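Local structure of PfhB2 (6U8T) at the interface of chains A and B. The protein is a toxin whose YopT-type domain is a papain-like cysteine protease, probably cleaving host proteins. Residues are numbered along the deposited sequence; one frame, centred on the assembly and turned at random. Chains: chain A/B, PfhB2.

Contact 1: the interface of chains A and B. Residues chain A 14, 16, 175, 181; chain B 41, 45, 61-62.
Both A:Phe175 and A:Glu181 hold CG anti to the backbone N (chi1 174° and -169°), which directs a flat ring and a carboxylate from neighbouring strands toward B:Trp45. The A:Phe175 ring lies nearly parallel to the five-membered ring of B:Trp45, with centroids 4.0 Å apart. Its CB sits over the six-membered ring, 3.7 Å from that centroid, so methylene and ring both cover the indole. A broad indole suits this place because it stacks with its face while its edge still offers an N-H. That N-H meets A:Glu181: B:Trp45 NE1 donates to carboxylate oxygen OE1 over 2.8 Å, almost straight at the hydrogen (171°). The phenol hydroxyl of B:Tyr62, OH, donates to the same OE1 at 2.7 Å. The two donors approach from opposite faces of the carboxylate plane, so one oxygen is gripped on both sides, which would probably favour the ionised form of the carboxylate. The B:Tyr62 ring lies flat on A:Phe14, with centroids 3.8 Å apart, its CD1 over the middle of the phenylalanine ring; tyrosine thus combines a stacking face with a polar end. The methyl CG2 of B:Thr41 abuts the edge of A:Phe175, 3.6 Å from CZ, while water 1 joins threonine OG1 to A:Tyr16 OH at 3.0 and 2.9 Å respectively. Threonine suits this junction by offering a methyl to the ring and a hydroxyl to the water. The patch joins three strands (14-15, 171-176, 180-184) and loop residue A:Tyr16 of one chain to the long helix and a later loop of the other; its stacks and polar link would help to set how the chains meet in the deposited dimer.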
# COMPACT_ATOMS: atom_id res chain seq x y z
N PHE A 14 24.95 -6.07 -9.61
CA PHE A 14 24.55 -7.08 -8.60
C PHE A 14 23.07 -7.39 -8.80
O PHE A 14 22.25 -6.46 -9.03
CB PHE A 14 24.79 -6.58 -7.16
CG PHE A 14 24.42 -7.59 -6.09
CD1 PHE A 14 25.21 -8.71 -5.85
CD2 PHE A 14 23.26 -7.43 -5.35
CE1 PHE A 14 24.84 -9.65 -4.88
CE2 PHE A 14 22.91 -8.34 -4.35
CZ PHE A 14 23.70 -9.46 -4.12
N TYR A 16 20.04 -9.72 -6.85
CA TYR A 16 19.68 -10.60 -5.69
C TYR A 16 19.10 -11.89 -6.24
O TYR A 16 18.18 -11.86 -7.08
CB TYR A 16 18.65 -9.99 -4.76
CG TYR A 16 19.13 -9.00 -3.75
CD1 TYR A 16 19.23 -7.67 -4.08
CD2 TYR A 16 19.29 -9.36 -2.42
CE1 TYR A 16 19.62 -6.72 -3.14
CE2 TYR A 16 19.63 -8.41 -1.45
CZ TYR A 16 19.81 -7.09 -1.83
OH TYR A 16 20.15 -6.15 -0.89
N PHE A 175 20.47 1.66 -6.44
CA PHE A 175 20.40 0.40 -5.67
C PHE A 175 18.98 0.23 -5.12
O PHE A 175 18.47 1.14 -4.42
CB PHE A 175 21.45 0.37 -4.57
CG PHE A 175 21.33 -0.82 -3.66
CD1 PHE A 175 21.78 -2.06 -4.06
CD2 PHE A 175 20.76 -0.69 -2.41
CE1 PHE A 175 21.67 -3.15 -3.22
CE2 PHE A 175 20.68 -1.78 -1.56
CZ PHE A 175 21.12 -3.01 -1.97
N GLU A 181 21.81 -3.80 -7.83
CA GLU A 181 22.58 -2.58 -8.13
C GLU A 181 22.76 -2.45 -9.63
O GLU A 181 23.10 -3.43 -10.30
CB GLU A 181 23.91 -2.67 -7.39
CG GLU A 181 24.67 -1.37 -7.41
CD GLU A 181 26.04 -1.48 -6.78
OE1 GLU A 181 26.09 -1.82 -5.59
OE2 GLU A 181 27.02 -1.32 -7.51
N THR B 41 19.35 -1.94 4.67
CA THR B 41 20.25 -2.35 3.57
C THR B 41 20.76 -1.12 2.82
O THR B 41 21.95 -1.06 2.57
CB THR B 41 19.59 -3.29 2.56
OG1 THR B 41 19.05 -4.42 3.23
CG2 THR B 41 20.61 -3.72 1.50
N TRP B 45 24.56 0.06 2.30
CA TRP B 45 25.03 0.34 0.93
C TRP B 45 25.63 1.76 0.86
O TRP B 45 26.69 1.94 0.31
CB TRP B 45 23.88 0.17 -0.05
CG TRP B 45 24.29 0.25 -1.49
CD1 TRP B 45 24.73 -0.77 -2.28
CD2 TRP B 45 24.27 1.42 -2.33
NE1 TRP B 45 24.96 -0.32 -3.55
CE2 TRP B 45 24.69 1.01 -3.61
CE3 TRP B 45 23.90 2.77 -2.12
CZ2 TRP B 45 24.76 1.89 -4.69
CZ3 TRP B 45 23.96 3.64 -3.19
CH2 TRP B 45 24.39 3.21 -4.45
N MSE B 61 29.88 -5.53 -0.24
CA MSE B 61 28.95 -6.24 0.63
C MSE B 61 28.47 -7.54 -0.01
O MSE B 61 27.75 -8.32 0.63
CB MSE B 61 27.66 -5.48 0.91
CG MSE B 61 27.76 -4.01 1.19
SE MSE B 61 25.92 -3.45 1.65
CE MSE B 61 24.52 -4.09 0.44
N TYR B 62 28.90 -7.79 -1.25
CA TYR B 62 28.45 -8.91 -2.05
C TYR B 62 29.38 -10.11 -1.86
O TYR B 62 30.61 -9.92 -1.90
CB TYR B 62 28.33 -8.48 -3.52
CG TYR B 62 27.46 -7.24 -3.71
CD1 TYR B 62 26.23 -7.13 -3.07
CD2 TYR B 62 27.88 -6.18 -4.50
CE1 TYR B 62 25.42 -6.01 -3.25
CE2 TYR B 62 27.09 -5.07 -4.71
CZ TYR B 62 25.87 -4.98 -4.06
OH TYR B 62 25.10 -3.87 -4.18
O HOH W 1 18.98 -6.91 1.61

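Contact 2: the interface of chains A and B. Residues chain A 20, 23, 178; chain B 30, 34, 38.
A:Lys20 and B:Gln34 make the nearest packing contact, their side chains crossing at about a right angle. The aliphatic CG of the lysine lies 3.3 Å from the amide nitrogen NE2 of B:Gln34 and, carbon to carbon, 3.9 Å from its CD, so the lysine contributes its methylene stem here. The glutamine chain folds back at chi2 (61°), bringing its amide up against that stem. The methyl CG1 of A:Val23 rests 3.7 Å from the imidazole NE2 of B:His30; a compact branched residue suits this meeting of methyl and imidazole.

Water carries the polar links. Water 2 is shared by the side-chain amide oxygen OD1 of A:Asn178, the amide NE2 of B:Gln34 at 2.9 Å and the hydroxyl OG of the engineered B:Ser38 at 2.7 Å. The amide N-H of B:Gln34 points nearly straight at it (166° at the hydrogen). Water 3 lies in the ring plane of B:His30, at its edge, 3.0 Å from NE2, and reaches the backbone carbonyl A:Lys20 O at 2.9 Å. Histidine suits this bridge because its ring nitrogen reaches the water while the valine methyl CG1 packs beside the NE2 end, off the ring plane.

Within chain B, B:Ser38 OG donates to the backbone carbonyl B:Gln34 O at 3.0 Å, one helical turn back. The serine replaces the catalytic cysteine nucleophile of the YopT family, so neither this bond nor its water link need hold for the natural residue.

B:His30, B:Gln34 and B:Ser38, spaced four residues apart, line one face of the long helix 20-51; opposite them stand the first turn of helix 20-49 of chain A and the loop between strands 171-176 and 180-184.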
# COMPACT_ATOMS: atom_id res chain seq x y z
N LYS A 20 13.11 -9.79 -3.48
CA LYS A 20 11.95 -9.36 -2.65
C LYS A 20 10.98 -8.49 -3.48
O LYS A 20 9.81 -8.39 -3.10
CB LYS A 20 12.43 -8.66 -1.37
CG LYS A 20 13.20 -9.57 -0.44
CD LYS A 20 12.49 -10.85 -0.09
CE LYS A 20 13.50 -11.92 0.30
NZ LYS A 20 13.02 -12.76 1.43
N VAL A 23 8.49 -10.96 -5.01
CA VAL A 23 7.54 -11.24 -3.90
C VAL A 23 6.55 -10.08 -3.81
O VAL A 23 5.37 -10.35 -3.72
CB VAL A 23 8.26 -11.49 -2.55
CG1 VAL A 23 7.28 -11.57 -1.39
CG2 VAL A 23 9.15 -12.73 -2.59
N ASN A 178 15.36 -4.72 -3.34
CA ASN A 178 14.34 -5.65 -3.88
C ASN A 178 14.82 -6.26 -5.19
O ASN A 178 14.16 -7.22 -5.62
CB ASN A 178 13.00 -4.94 -4.14
CG ASN A 178 12.08 -4.88 -2.93
OD1 ASN A 178 12.46 -5.33 -1.83
ND2 ASN A 178 10.89 -4.31 -3.16
N HIS B 30 4.59 -8.58 6.50
CA HIS B 30 5.70 -8.81 5.56
C HIS B 30 6.19 -7.44 5.03
O HIS B 30 7.37 -7.14 5.20
CB HIS B 30 5.29 -9.75 4.43
CG HIS B 30 6.36 -9.88 3.41
ND1 HIS B 30 7.36 -10.82 3.49
CD2 HIS B 30 6.63 -9.12 2.33
CE1 HIS B 30 8.19 -10.66 2.47
NE2 HIS B 30 7.78 -9.59 1.75
N GLN B 34 9.76 -5.71 5.69
CA GLN B 34 10.57 -5.55 4.46
C GLN B 34 10.98 -4.07 4.29
O GLN B 34 12.05 -3.80 3.75
CB GLN B 34 9.81 -6.13 3.28
CG GLN B 34 10.73 -6.57 2.15
CD GLN B 34 11.68 -7.64 2.60
OE1 GLN B 34 11.31 -8.57 3.29
NE2 GLN B 34 12.93 -7.55 2.18
N SER B 38 14.85 -2.98 3.89
CA SER B 38 15.17 -2.10 2.74
C SER B 38 15.92 -0.87 3.25
O SER B 38 17.00 -0.55 2.70
CB SER B 38 13.92 -1.76 1.96
OG SER B 38 13.50 -2.94 1.23
O HOH W 2 14.15 -5.48 0.60
O HOH W 3 8.54 -7.81 -0.58

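Contact 1 and contact 2 lie about 14 Å apart between their C-alpha centres in the same two-fold interface. Helix 20-51 of chain B runs through both, its earlier turns in contact 2; B:Tyr62 comes from beyond it. In chain A, strands 171-176 and 180-184 serve contact 1 and their connecting loop contact 2, while the chain runs from strand 14-15 and A:Tyr16 in contact 1 into helix 20-49 in contact 2. Since the nucleophile position of one chain faces the other's hairpin, where the family's catalytic aspartate is expected, the dimer may be domain-swapped; the structure alone does not show that it forms in the native toxin.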